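Local coordinates for protein possible thiamine biosynthesis enzyme (Candida albicans, PDB 2X7Q) that is of unknown function but has the periplasmic binding protein fold of the SsuA/TauA family and may take part in thiamine biosynthesis, at residues Val132-Leu137 against Pro144-Phe149; Thr198-Trp203 against Lys283-Leu288; His42-Glu47 against Ser216-Asn221; Thr28-Ala33 against Gly37-His42. The protein carries 1 engineered substitution. One frame throughout, in Å; residues are numbered along the deposited sequence.

Contact 1: residues Val132-Leu137 against Pro144-Phe149; sequences VMSFVL and PSFDQF
Phe135 on helix 129-141 packs against Ser145 and Phe149 of the segment that leads back into the sheet, closing the beta-alpha-beta unit of strand 120-123, helix 129-141 and strand 148-151 in this periplasmic binding protein fold. From CB, the Phe135 side chain runs anti to its own carbonyl carbon (chi1 -72°), and the ring swings toward the returning chain. One side of the ring comes first: CD2 lies 3.6 Å from CB of Ser145, and CE2 stays beside the same serine. On the other side CE1 approaches CZ of Phe149 at 3.8 Å, while CZ at the tip also touches Phe149 CZ, with Phe146 O a little farther off on the same side. The Phe135 and Phe149 rings are nearly parallel, 20° apart, yet slid so far that they hardly overlap. Tyr131, one turn earlier, meets both rings, edge-to-face with Phe135.

Phe146 meets the backbone of Ser134: its CE1 lies 3.4 Å from Ser134 O, which sits at the ring edge in its plane. The Ser134 hydroxyl is bonded to Tyr131 O, and its OG touches the edge of the Phe149 ring, 3.6 Å from CE2. It also accepts from a water. That water lies over the centre of one face of Phe135, in plane at the Phe149 ring edge, and receives the backbone N-H of Phe146, its oxygen 3.0 Å from Phe146 N.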
loop_
_atom_site.group_PDB
_atom_site.type_symbol
_atom_site.label_atom_id
_atom_site.label_comp_id
_atom_site.label_asym_id
_atom_site.label_seq_id
_atom_site.Cartn_x
_atom_site.Cartn_y
_atom_site.Cartn_z
ATOM N N VAL A 132 3.279 -4.340 -10.567
ATOM C CA VAL A 132 4.084 -3.152 -10.832
ATOM C C VAL A 132 5.544 -3.348 -10.431
ATOM O O VAL A 132 6.453 -3.011 -11.187
ATOM C CB VAL A 132 3.521 -1.919 -10.096
ATOM C CG1 VAL A 132 4.554 -0.804 -10.056
ATOM C CG2 VAL A 132 2.233 -1.451 -10.751
HETATM N N MSE A 133 5.760 -3.905 -9.245
HETATM C CA MSE A 133 7.106 -4.090 -8.715
HETATM C C MSE A 133 7.935 -5.072 -9.534
HETATM O O MSE A 133 9.161 -5.058 -9.460
HETATM C CB MSE A 133 7.054 -4.539 -7.252
HETATM C CG MSE A 133 6.600 -3.460 -6.285
HETATM SE SE MSE A 133 7.733 -1.876 -6.371
HETATM C CE MSE A 133 9.436 -2.702 -5.960
ATOM N N SER A 134 7.272 -5.928 -10.305
ATOM C CA SER A 134 7.986 -6.881 -11.146
ATOM C C SER A 134 8.749 -6.136 -12.235
ATOM O O SER A 134 9.838 -6.547 -12.635
ATOM C CB SER A 134 7.027 -7.901 -11.764
ATOM O OG SER A 134 6.262 -7.330 -12.807
ATOM N N PHE A 135 8.171 -5.036 -12.709
ATOM C CA PHE A 135 8.824 -4.188 -13.700
ATOM C C PHE A 135 10.011 -3.454 -13.082
ATOM O O PHE A 135 11.090 -3.401 -13.668
ATOM C CB PHE A 135 7.830 -3.180 -14.280
ATOM C CG PHE A 135 6.802 -3.792 -15.193
ATOM C CD1 PHE A 135 5.691 -4.442 -14.677
ATOM C CD2 PHE A 135 6.945 -3.709 -16.569
ATOM C CE1 PHE A 135 4.747 -5.003 -15.516
ATOM C CE2 PHE A 135 6.003 -4.267 -17.415
ATOM C CZ PHE A 135 4.901 -4.914 -16.886
ATOM N N VAL A 136 9.803 -2.886 -11.899
ATOM C CA VAL A 136 10.860 -2.177 -11.189
ATOM C C VAL A 136 12.044 -3.104 -10.923
ATOM O O VAL A 136 13.197 -2.725 -11.122
ATOM C CB VAL A 136 10.345 -1.589 -9.859
ATOM C CG1 VAL A 136 11.481 -0.963 -9.068
ATOM C CG2 VAL A 136 9.244 -0.571 -10.120
ATOM N N LEU A 137 11.747 -4.325 -10.485
ATOM C CA LEU A 137 12.774 -5.329 -10.232
ATOM C C LEU A 137 13.531 -5.683 -11.506
ATOM O O LEU A 137 14.757 -5.752 -11.509
ATOM C CB LEU A 137 12.146 -6.587 -9.634
ATOM C CG LEU A 137 13.107 -7.751 -9.390
ATOM C CD1 LEU A 137 14.200 -7.342 -8.415
ATOM C CD2 LEU A 137 12.361 -8.975 -8.886
ATOM N N PRO A 144 15.144 -7.404 -19.471
ATOM C CA PRO A 144 13.910 -6.828 -20.016
ATOM C C PRO A 144 12.710 -7.176 -19.140
ATOM O O PRO A 144 12.695 -8.236 -18.514
ATOM C CB PRO A 144 13.781 -7.508 -21.383
ATOM C CG PRO A 144 14.554 -8.779 -21.251
ATOM C CD PRO A 144 15.709 -8.438 -20.355
ATOM N N SER A 145 11.721 -6.289 -19.097
ATOM C CA SER A 145 10.524 -6.508 -18.292
ATOM C C SER A 145 9.830 -7.812 -18.660
ATOM O O SER A 145 9.897 -8.256 -19.805
ATOM C CB SER A 145 9.557 -5.340 -18.456
ATOM O OG SER A 145 9.132 -5.214 -19.799
ATOM N N PHE A 146 9.179 -8.428 -17.679
ATOM C CA PHE A 146 8.504 -9.706 -17.886
ATOM C C PHE A 146 7.198 -9.521 -18.662
ATOM O O PHE A 146 6.558 -8.474 -18.569
ATOM C CB PHE A 146 8.243 -10.393 -16.543
ATOM C CG PHE A 146 9.457 -10.473 -15.657
ATOM C CD1 PHE A 146 9.665 -9.535 -14.659
ATOM C CD2 PHE A 146 10.391 -11.482 -15.826
ATOM C CE1 PHE A 146 10.781 -9.603 -13.843
ATOM C CE2 PHE A 146 11.511 -11.555 -15.012
ATOM C CZ PHE A 146 11.705 -10.614 -14.020
ATOM N N ASP A 147 6.814 -10.536 -19.431
ATOM C CA ASP A 147 5.602 -10.464 -20.243
ATOM C C ASP A 147 4.670 -11.651 -20.015
ATOM O O ASP A 147 3.580 -11.713 -20.583
ATOM C CB ASP A 147 5.954 -10.331 -21.728
ATOM C CG ASP A 147 6.936 -11.388 -22.196
ATOM O OD1 ASP A 147 6.775 -12.567 -21.824
ATOM O OD2 ASP A 147 7.863 -11.042 -22.956
ATOM N N GLN A 148 5.102 -12.592 -19.180
ATOM C CA GLN A 148 4.266 -13.727 -18.804
ATOM C C GLN A 148 3.727 -13.539 -17.389
ATOM O O GLN A 148 4.481 -13.599 -16.416
ATOM C CB GLN A 148 5.054 -15.036 -18.891
ATOM C CG GLN A 148 5.455 -15.433 -20.305
ATOM C CD GLN A 148 6.024 -16.837 -20.377
ATOM O OE1 GLN A 148 5.283 -17.819 -20.402
ATOM N NE2 GLN A 148 7.346 -16.937 -20.415
ATOM N N PHE A 149 2.423 -13.314 -17.277
ATOM C CA PHE A 149 1.806 -13.068 -15.980
ATOM C C PHE A 149 0.658 -14.028 -15.691
ATOM O O PHE A 149 -0.187 -14.282 -16.549
ATOM C CB PHE A 149 1.318 -11.622 -15.881
ATOM C CG PHE A 149 2.420 -10.602 -15.985
ATOM C CD1 PHE A 149 2.641 -9.916 -17.167
ATOM C CD2 PHE A 149 3.235 -10.333 -14.897
ATOM C CE1 PHE A 149 3.653 -8.981 -17.264
ATOM C CE2 PHE A 149 4.249 -9.400 -14.987
ATOM C CZ PHE A 149 4.459 -8.723 -16.173
HETATM O O HOH W 1 7.812 -6.928 -15.405
#

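Contact 2: residues Thr198-Trp203 against Lys283-Leu288; sequences TPWSSW and KDTLKL
Trp200 and Thr285 meet by van der Waals packing, with no hydrogen bond between the two segments. The indole presents the far corner of its six-membered ring: CZ3 lies 3.7 Å from CB of Thr285, which sits at the ring edge in its plane, and the methyl CG2 of the same threonine is equally near. The next corner, CH2, touches CD2 of Leu286 at 4.0 Å, the leucine and the indole crossing at about a right angle. Pro199 adds its own ring, with CG 3.8 Å from OG1 of Thr285. The threonine methyl, anti to its backbone N (chi1 -63° for OG1), is thereby turned into the angle between proline and tryptophan.

Within 198-203 the loop folds over its own indole. CD of Pro199 and CB of Thr198 lie over one face, both toward the rim, 3.4 and 3.7 Å above the plane.

The polar side-chain ends find partners other than the opposite segment. Thr198 OG1 donates to Trp200 O over 2.8 Å in the carbonyl plane and is also bonded to Leu99 N, which ties the start of the loop to Leu99. Trp200 NE1 bonds to Glu75, and Thr285 OG1 to the carbonyl oxygen of Lys281 one turn back in its helix.

The loop 198-203 passes from strand 190-197 of one five-stranded sheet to strand 203-208 of the other, a crossing between the two lobes. Helix 275-289 packs against this interlobe connection while its Thr285 and Leu286 also touch helix 129-141.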
loop_
_atom_site.group_PDB
_atom_site.type_symbol
_atom_site.label_atom_id
_atom_site.label_comp_id
_atom_site.label_asym_id
_atom_site.label_seq_id
_atom_site.Cartn_x
_atom_site.Cartn_y
_atom_site.Cartn_z
ATOM N N THR A 198 10.857 -0.253 -2.028
ATOM C CA THR A 198 10.243 0.766 -2.865
ATOM C C THR A 198 11.029 2.062 -2.708
ATOM O O THR A 198 11.313 2.485 -1.586
ATOM C CB THR A 198 8.773 1.011 -2.477
ATOM O OG1 THR A 198 8.703 1.486 -1.127
ATOM C CG2 THR A 198 7.965 -0.272 -2.602
ATOM N N PRO A 199 11.398 2.692 -3.834
ATOM C CA PRO A 199 12.153 3.948 -3.781
ATOM C C PRO A 199 11.350 5.057 -3.109
ATOM O O PRO A 199 11.910 6.093 -2.751
ATOM C CB PRO A 199 12.368 4.291 -5.259
ATOM C CG PRO A 199 12.197 3.000 -5.989
ATOM C CD PRO A 199 11.182 2.227 -5.214
ATOM N N TRP A 200 10.051 4.830 -2.935
ATOM C CA TRP A 200 9.150 5.854 -2.416
ATOM C C TRP A 200 8.524 5.444 -1.088
ATOM O O TRP A 200 8.595 4.280 -0.690
ATOM C CB TRP A 200 8.042 6.124 -3.432
ATOM C CG TRP A 200 7.370 4.869 -3.902
ATOM C CD1 TRP A 200 6.385 4.179 -3.260
ATOM C CD2 TRP A 200 7.641 4.151 -5.116
ATOM N NE1 TRP A 200 6.024 3.076 -3.999
ATOM C CE2 TRP A 200 6.777 3.037 -5.138
ATOM C CE3 TRP A 200 8.524 4.345 -6.179
ATOM C CZ2 TRP A 200 6.776 2.121 -6.191
ATOM C CZ3 TRP A 200 8.520 3.433 -7.220
ATOM C CH2 TRP A 200 7.652 2.336 -7.218
ATOM N N SER A 201 7.909 6.407 -0.404
ATOM C CA SER A 201 7.117 6.115 0.786
ATOM C C SER A 201 5.993 5.164 0.391
ATOM O O SER A 201 5.398 5.313 -0.673
ATOM C CB SER A 201 6.551 7.400 1.390
ATOM O OG SER A 201 7.591 8.247 1.849
ATOM N N SER A 202 5.702 4.192 1.249
ATOM C CA SER A 202 4.854 3.065 0.863
ATOM C C SER A 202 3.343 3.300 0.926
ATOM O O SER A 202 2.599 2.752 0.112
ATOM C CB SER A 202 5.227 1.820 1.672
ATOM O OG SER A 202 5.185 2.075 3.060
ATOM N N TRP A 203 2.886 4.103 1.881
ATOM C CA TRP A 203 1.449 4.267 2.093
ATOM C C TRP A 203 0.987 5.723 2.076
ATOM O O TRP A 203 1.686 6.615 2.558
ATOM C CB TRP A 203 1.034 3.594 3.402
ATOM C CG TRP A 203 1.206 2.105 3.381
ATOM C CD1 TRP A 203 2.372 1.412 3.520
ATOM C CD2 TRP A 203 0.173 1.119 3.210
ATOM N NE1 TRP A 203 2.132 0.061 3.447
ATOM C CE2 TRP A 203 0.796 -0.143 3.256
ATOM C CE3 TRP A 203 -1.208 1.193 3.021
ATOM C CZ2 TRP A 203 0.070 -1.331 3.120
ATOM C CZ3 TRP A 203 -1.920 0.012 2.887
ATOM C CH2 TRP A 203 -1.281 -1.231 2.937
ATOM N N LYS A 283 6.973 8.530 -10.078
ATOM C CA LYS A 283 6.744 8.692 -11.513
ATOM C C LYS A 283 7.997 8.363 -12.323
ATOM O O LYS A 283 7.921 7.701 -13.359
ATOM C CB LYS A 283 6.280 10.119 -11.831
ATOM C CG LYS A 283 7.407 11.146 -11.821
ATOM C CD LYS A 283 6.913 12.559 -12.103
ATOM C CE LYS A 283 8.082 13.530 -12.202
ATOM N NZ LYS A 283 7.765 14.868 -11.642
ATOM N N ASP A 284 9.146 8.827 -11.840
ATOM C CA ASP A 284 10.412 8.625 -12.537
ATOM C C ASP A 284 10.809 7.152 -12.561
ATOM O O ASP A 284 11.391 6.673 -13.534
ATOM C CB ASP A 284 11.522 9.464 -11.898
ATOM C CG ASP A 284 11.349 10.948 -12.150
ATOM O OD1 ASP A 284 10.438 11.323 -12.916
ATOM O OD2 ASP A 284 12.127 11.743 -11.582
ATOM N N THR A 285 10.491 6.433 -11.489
ATOM C CA THR A 285 10.811 5.012 -11.405
ATOM C C THR A 285 9.901 4.189 -12.310
ATOM O O THR A 285 10.369 3.344 -13.073
ATOM C CB THR A 285 10.701 4.483 -9.962
ATOM O OG1 THR A 285 11.659 5.150 -9.132
ATOM C CG2 THR A 285 10.962 2.986 -9.923
ATOM N N LEU A 286 8.599 4.445 -12.226
ATOM C CA LEU A 286 7.620 3.727 -13.037
ATOM C C LEU A 286 7.806 4.011 -14.525
ATOM O O LEU A 286 7.791 3.094 -15.347
ATOM C CB LEU A 286 6.196 4.085 -12.607
ATOM C CG LEU A 286 5.813 3.723 -11.170
ATOM C CD1 LEU A 286 4.366 4.105 -10.884
ATOM C CD2 LEU A 286 6.042 2.246 -10.911
ATOM N N LYS A 287 7.985 5.283 -14.860
ATOM C CA LYS A 287 8.217 5.689 -16.242
ATOM C C LYS A 287 9.451 4.998 -16.808
ATOM O O LYS A 287 9.436 4.497 -17.934
ATOM C CB LYS A 287 8.381 7.208 -16.330
ATOM C CG LYS A 287 8.692 7.733 -17.724
ATOM C CD LYS A 287 7.531 7.515 -18.673
ATOM C CE LYS A 287 7.833 8.081 -20.053
ATOM N NZ LYS A 287 6.692 7.877 -21.000
ATOM N N LEU A 288 10.516 4.975 -16.015
ATOM C CA LEU A 288 11.778 4.379 -16.435
ATOM C C LEU A 288 11.684 2.856 -16.488
ATOM O O LEU A 288 12.423 2.206 -17.225
ATOM C CB LEU A 288 12.902 4.803 -15.487
ATOM C CG LEU A 288 14.341 4.553 -15.943
ATOM C CD1 LEU A 288 14.640 5.329 -17.215
ATOM C CD2 LEU A 288 15.319 4.933 -14.841
#

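Contact 3: residues His42-Glu47 against Ser216-Asn221; sequences HDLSIE and SDVIKN
Leu44 points its CG anti to its carbonyl carbon (chi1 -63°), which lays both methyls on the first turns of helix 216-235, and Asn221, with CG likewise anti to its carbonyl carbon, holds its amide beside His42. The CD2 methyl of Leu44 presses on CG2 of Val218 at 3.5 Å, tighter than usual carbon contact. CD1 lies 3.5 Å from the carbonyl carbon of Asn221, and both methyls also touch that residue's CB.

The imidazole of His42 carries Asn221 O above one face, toward the rim, while Asn221 OD1 lies in plane at its edge, 3.6 Å from CD2; ring and amide planes are 59° apart. ND1 is already bonded to Tyr38 O.

Leu44 follows the Schellman motif that ends helix 38-41, with Asp43 at positive phi, so this turn sets the leucine on the helix on the way into strand 46-50.

Asn221 ND2 reaches Asp217 O at 2.8 Å, from 40° out of the carbonyl plane. The amide is thus tied back to its own helix, and the two segments are joined by apolar packing and by weakly polar contact of oxygens with the imidazole.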
loop_
_atom_site.group_PDB
_atom_site.type_symbol
_atom_site.label_atom_id
_atom_site.label_comp_id
_atom_site.label_asym_id
_atom_site.label_seq_id
_atom_site.Cartn_x
_atom_site.Cartn_y
_atom_site.Cartn_z
ATOM N N HIS A 42 -12.975 13.460 18.086
ATOM C CA HIS A 42 -12.978 14.465 17.030
ATOM C C HIS A 42 -14.364 14.617 16.413
ATOM O O HIS A 42 -14.508 15.146 15.312
ATOM C CB HIS A 42 -11.954 14.112 15.949
ATOM C CG HIS A 42 -10.541 14.444 16.319
ATOM N ND1 HIS A 42 -9.751 13.602 17.072
ATOM C CD2 HIS A 42 -9.777 15.524 16.034
ATOM C CE1 HIS A 42 -8.560 14.152 17.237
ATOM N NE2 HIS A 42 -8.551 15.317 16.617
ATOM N N ASP A 43 -15.382 14.157 17.134
ATOM C CA ASP A 43 -16.766 14.255 16.677
ATOM C C ASP A 43 -16.967 13.519 15.355
ATOM O O ASP A 43 -17.698 13.980 14.480
ATOM C CB ASP A 43 -17.181 15.722 16.530
ATOM C CG ASP A 43 -17.003 16.508 17.810
ATOM O OD1 ASP A 43 -17.607 16.128 18.831
ATOM O OD2 ASP A 43 -16.255 17.505 17.798
ATOM N N LEU A 44 -16.315 12.369 15.221
ATOM C CA LEU A 44 -16.370 11.595 13.987
ATOM C C LEU A 44 -17.127 10.285 14.174
ATOM O O LEU A 44 -17.147 9.719 15.268
ATOM C CB LEU A 44 -14.956 11.300 13.479
ATOM C CG LEU A 44 -14.069 12.480 13.082
ATOM C CD1 LEU A 44 -12.639 12.013 12.851
ATOM C CD2 LEU A 44 -14.612 13.180 11.846
ATOM N N SER A 45 -17.754 9.813 13.101
ATOM C CA SER A 45 -18.379 8.495 13.084
ATOM C C SER A 45 -17.814 7.700 11.915
ATOM O O SER A 45 -18.257 7.851 10.775
ATOM C CB SER A 45 -19.899 8.625 12.965
ATOM O OG SER A 45 -20.272 9.303 11.772
ATOM N N ILE A 46 -16.830 6.859 12.204
ATOM C CA ILE A 46 -16.104 6.154 11.158
ATOM C C ILE A 46 -16.569 4.713 10.986
ATOM O O ILE A 46 -16.573 3.936 11.940
ATOM C CB ILE A 46 -14.585 6.157 11.427
ATOM C CG1 ILE A 46 -14.093 7.575 11.705
ATOM C CG2 ILE A 46 -13.835 5.543 10.253
ATOM C CD1 ILE A 46 -14.295 8.536 10.556
ATOM N N GLU A 47 -16.963 4.364 9.765
ATOM C CA GLU A 47 -17.300 2.986 9.431
ATOM C C GLU A 47 -16.178 2.369 8.606
ATOM O O GLU A 47 -16.048 2.646 7.412
ATOM C CB GLU A 47 -18.616 2.920 8.657
ATOM C CG GLU A 47 -18.957 1.525 8.153
ATOM C CD GLU A 47 -20.235 1.490 7.338
ATOM O OE1 GLU A 47 -21.072 2.404 7.501
ATOM O OE2 GLU A 47 -20.403 0.547 6.536
ATOM N N SER A 216 -15.018 17.579 3.391
ATOM C CA SER A 216 -13.653 18.052 3.610
ATOM C C SER A 216 -13.307 18.207 5.092
ATOM O O SER A 216 -12.258 17.746 5.542
ATOM C CB SER A 216 -13.409 19.372 2.873
ATOM O OG SER A 216 -12.082 19.822 3.073
ATOM N N ASP A 217 -14.190 18.855 5.847
ATOM C CA ASP A 217 -13.932 19.125 7.262
ATOM C C ASP A 217 -13.760 17.844 8.080
ATOM O O ASP A 217 -12.924 17.780 8.981
ATOM C CB ASP A 217 -15.045 19.989 7.863
ATOM C CG ASP A 217 -15.055 21.392 7.303
ATOM O OD1 ASP A 217 -14.304 21.658 6.343
ATOM O OD2 ASP A 217 -15.817 22.235 7.818
ATOM N N VAL A 218 -14.553 16.826 7.762
ATOM C CA VAL A 218 -14.486 15.554 8.475
ATOM C C VAL A 218 -13.219 14.776 8.126
ATOM O O VAL A 218 -12.615 14.142 8.991
ATOM C CB VAL A 218 -15.739 14.693 8.216
ATOM C CG1 VAL A 218 -16.247 14.907 6.801
ATOM C CG2 VAL A 218 -15.453 13.226 8.478
ATOM N N ILE A 219 -12.816 14.834 6.861
ATOM C CA ILE A 219 -11.582 14.185 6.429
ATOM C C ILE A 219 -10.379 14.728 7.201
ATOM O O ILE A 219 -9.488 13.971 7.588
ATOM C CB ILE A 219 -11.344 14.357 4.914
ATOM C CG1 ILE A 219 -12.413 13.609 4.114
ATOM C CG2 ILE A 219 -9.964 13.850 4.532
ATOM C CD1 ILE A 219 -12.281 13.776 2.610
ATOM N N LYS A 220 -10.360 16.041 7.426
ATOM C CA LYS A 220 -9.281 16.673 8.184
ATOM C C LYS A 220 -9.201 16.102 9.597
ATOM O O LYS A 220 -8.129 15.708 10.063
ATOM C CB LYS A 220 -9.468 18.193 8.246
ATOM C CG LYS A 220 -8.423 18.919 9.095
ATOM C CD LYS A 220 -8.743 20.404 9.220
ATOM C CE LYS A 220 -7.744 21.112 10.136
ATOM N NZ LYS A 220 -7.718 20.498 11.504
ATOM N N ASN A 221 -10.342 16.070 10.280
ATOM C CA ASN A 221 -10.415 15.518 11.629
ATOM C C ASN A 221 -9.990 14.050 11.672
ATOM O O ASN A 221 -9.369 13.600 12.635
ATOM C CB ASN A 221 -11.828 15.676 12.201
ATOM C CG ASN A 221 -12.118 17.093 12.647
ATOM O OD1 ASN A 221 -11.679 17.523 13.713
ATOM N ND2 ASN A 221 -12.853 17.830 11.826
#

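Contact 4: residues Thr28-Ala33 against Gly37-His42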
loop_
_atom_site.group_PDB
_atom_site.type_symbol
_atom_site.label_atom_id
_atom_site.label_comp_id
_atom_site.label_asym_id
_atom_site.label_seq_id
_atom_site.Cartn_x
_atom_site.Cartn_y
_atom_site.Cartn_z
ATOM N N THR A 28 -2.189 -0.952 12.018
ATOM C CA THR A 28 -2.155 -0.907 13.477
ATOM C C THR A 28 -2.573 0.448 14.061
ATOM O O THR A 28 -3.447 0.500 14.924
ATOM C CB THR A 28 -0.770 -1.321 14.026
ATOM O OG1 THR A 28 -0.553 -2.715 13.781
ATOM C CG2 THR A 28 -0.690 -1.064 15.516
ATOM N N PRO A 29 -1.949 1.544 13.598
ATOM C CA PRO A 29 -2.294 2.872 14.120
ATOM C C PRO A 29 -3.782 3.183 13.984
ATOM O O PRO A 29 -4.353 3.832 14.861
ATOM C CB PRO A 29 -1.475 3.816 13.236
ATOM C CG PRO A 29 -0.316 3.000 12.792
ATOM C CD PRO A 29 -0.857 1.612 12.610
ATOM N N LEU A 30 -4.398 2.730 12.897
ATOM C CA LEU A 30 -5.826 2.940 12.688
ATOM C C LEU A 30 -6.639 2.288 13.799
ATOM O O LEU A 30 -7.612 2.860 14.284
ATOM C CB LEU A 30 -6.258 2.384 11.330
ATOM C CG LEU A 30 -5.629 3.015 10.087
ATOM C CD1 LEU A 30 -6.123 2.323 8.826
ATOM C CD2 LEU A 30 -5.934 4.499 10.037
ATOM N N PHE A 31 -6.228 1.090 14.203
ATOM C CA PHE A 31 -6.929 0.352 15.247
ATOM C C PHE A 31 -6.879 1.066 16.595
ATOM O O PHE A 31 -7.909 1.262 17.239
ATOM C CB PHE A 31 -6.355 -1.059 15.380
ATOM C CG PHE A 31 -6.732 -1.747 16.661
ATOM C CD1 PHE A 31 -7.999 -2.285 16.831
ATOM C CD2 PHE A 31 -5.818 -1.854 17.697
ATOM C CE1 PHE A 31 -8.346 -2.914 18.011
ATOM C CE2 PHE A 31 -6.159 -2.484 18.878
ATOM C CZ PHE A 31 -7.425 -3.014 19.036
ATOM N N PHE A 32 -5.677 1.445 17.019
ATOM C CA PHE A 32 -5.491 2.098 18.312
ATOM C C PHE A 32 -6.228 3.433 18.394
ATOM O O PHE A 32 -6.670 3.838 19.467
ATOM C CB PHE A 32 -4.001 2.284 18.619
ATOM C CG PHE A 32 -3.302 1.017 19.037
ATOM C CD1 PHE A 32 -2.390 0.396 18.196
ATOM C CD2 PHE A 32 -3.564 0.441 20.271
ATOM C CE1 PHE A 32 -1.749 -0.768 18.583
ATOM C CE2 PHE A 32 -2.928 -0.725 20.660
ATOM C CZ PHE A 32 -2.020 -1.329 19.814
ATOM N N ALA A 33 -6.356 4.114 17.260
ATOM C CA ALA A 33 -7.118 5.356 17.200
ATOM C C ALA A 33 -8.572 5.106 17.593
ATOM O O ALA A 33 -9.211 5.950 18.219
ATOM C CB ALA A 33 -7.037 5.965 15.811
ATOM N N GLY A 37 -10.478 5.741 21.293
ATOM C CA GLY A 37 -11.606 6.619 21.037
ATOM C C GLY A 37 -11.224 7.982 20.491
ATOM O O GLY A 37 -11.907 8.973 20.753
ATOM N N TYR A 38 -10.138 8.035 19.728
ATOM C CA TYR A 38 -9.693 9.290 19.133
ATOM C C TYR A 38 -10.677 9.791 18.077
ATOM O O TYR A 38 -10.861 10.996 17.913
ATOM C CB TYR A 38 -8.298 9.142 18.522
ATOM C CG TYR A 38 -7.201 8.901 19.531
ATOM C CD1 TYR A 38 -7.053 9.728 20.635
ATOM C CD2 TYR A 38 -6.299 7.857 19.368
ATOM C CE1 TYR A 38 -6.049 9.512 21.559
ATOM C CE2 TYR A 38 -5.290 7.635 20.283
ATOM C CZ TYR A 38 -5.169 8.465 21.378
ATOM O OH TYR A 38 -4.164 8.252 22.295
ATOM N N TYR A 39 -11.302 8.864 17.358
ATOM C CA TYR A 39 -12.260 9.229 16.320
ATOM C C TYR A 39 -13.466 9.957 16.909
ATOM O O TYR A 39 -13.840 11.032 16.440
ATOM C CB TYR A 39 -12.714 7.993 15.541
ATOM C CG TYR A 39 -11.588 7.266 14.838
ATOM C CD1 TYR A 39 -11.281 5.950 15.156
ATOM C CD2 TYR A 39 -10.830 7.898 13.863
ATOM C CE1 TYR A 39 -10.257 5.279 14.519
ATOM C CE2 TYR A 39 -9.800 7.237 13.219
ATOM C CZ TYR A 39 -9.518 5.927 13.552
ATOM O OH TYR A 39 -8.493 5.268 12.915
ATOM N N LYS A 40 -14.071 9.370 17.936
ATOM C CA LYS A 40 -15.217 9.985 18.600
ATOM C C LYS A 40 -14.842 11.317 19.244
ATOM O O LYS A 40 -15.646 12.245 19.282
ATOM C CB LYS A 40 -15.806 9.032 19.644
ATOM C CG LYS A 40 -16.757 8.004 19.066
ATOM C CD LYS A 40 -16.397 6.592 19.499
ATOM C CE LYS A 40 -17.394 5.584 18.937
ATOM N NZ LYS A 40 -17.007 4.182 19.257
ATOM N N ALA A 41 -13.610 11.407 19.734
ATOM C CA ALA A 41 -13.116 12.628 20.359
ATOM C C ALA A 41 -13.116 13.786 19.368
ATOM O O ALA A 41 -13.234 14.947 19.755
ATOM C CB ALA A 41 -11.725 12.408 20.924
ATOM N N HIS A 42 -12.975 13.460 18.086
ATOM C CA HIS A 42 -12.978 14.465 17.030
ATOM C C HIS A 42 -14.364 14.617 16.413
ATOM O O HIS A 42 -14.508 15.146 15.312
ATOM C CB HIS A 42 -11.954 14.112 15.949
ATOM C CG HIS A 42 -10.541 14.444 16.319
ATOM N ND1 HIS A 42 -9.751 13.602 17.072
ATOM C CD2 HIS A 42 -9.777 15.524 16.034
ATOM C CE1 HIS A 42 -8.560 14.152 17.237
ATOM N NE2 HIS A 42 -8.551 15.317 16.617
#
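The ring of Tyr39 lies obliquely against Ala33, whose CB is 3.4 Å from CZ, while Leu30 O sits at the ring's edge near its plane. Tyr38 turns its own edge to the same alanine: CD2 is 3.4 Å from CA of Ala33, and Phe32 O lies obliquely to that ring. Phe32 carries CD2 of Phe31 over the centre of one face and has the methyl CG2 of Thr28 in plane at its edge. The two tyrosines thus clasp Ala33 between them, and the phenol of Tyr39 comes close to its CB.

Both segments lie in the beta-alpha-beta connection between the neighbouring parallel strands 17-21 and 46-50 of one sheet in this periplasmic binding protein fold. Helix 28-35 ends in a Schellman motif with Gly37 at positive phi, and the weakly bonded helix 38-41 sets off directly behind it.

Two hydrogen bonds join the helices. Tyr39 OH donates to Leu30 O over 2.9 Å, arriving in the carbonyl plane on a lone pair. The chi1 of -61°, placing CG beside the backbone N, carries the phenol back along helix 28-35 to that carbonyl. The N-H of Tyr38 reaches Ala33 O at 2.7 Å, nearly along the C=O axis though bent to 142° at the hydrogen. Beyond the tyrosines, Tyr232 of helix 216-235 meets Phe32 and touches Tyr38, and Phe48 meets the ring of Tyr39.

Overall arrangement
The four contacts form two touching pairs. Contacts 1 and 2, with centres 14 Å apart, meet through helix 129-141: Val132 CG1 lies 3.5 Å from Leu286 CD2, and the selenium of Met133 packs on Thr198 and Trp200. Contacts 3 and 4, with centres 11 Å apart, share His42; a probable hydrogen bond from Leu44 N to Tyr39 O joins them, and Ile46 packs on Tyr39. Centres of contacts 1 and 3 are 39 Å apart, on opposite sides of the chain's centre. Contact 2 lies nearer the middle, at the crossing between the two sheets, and its nearest atoms come within about 8 Å of contact 4.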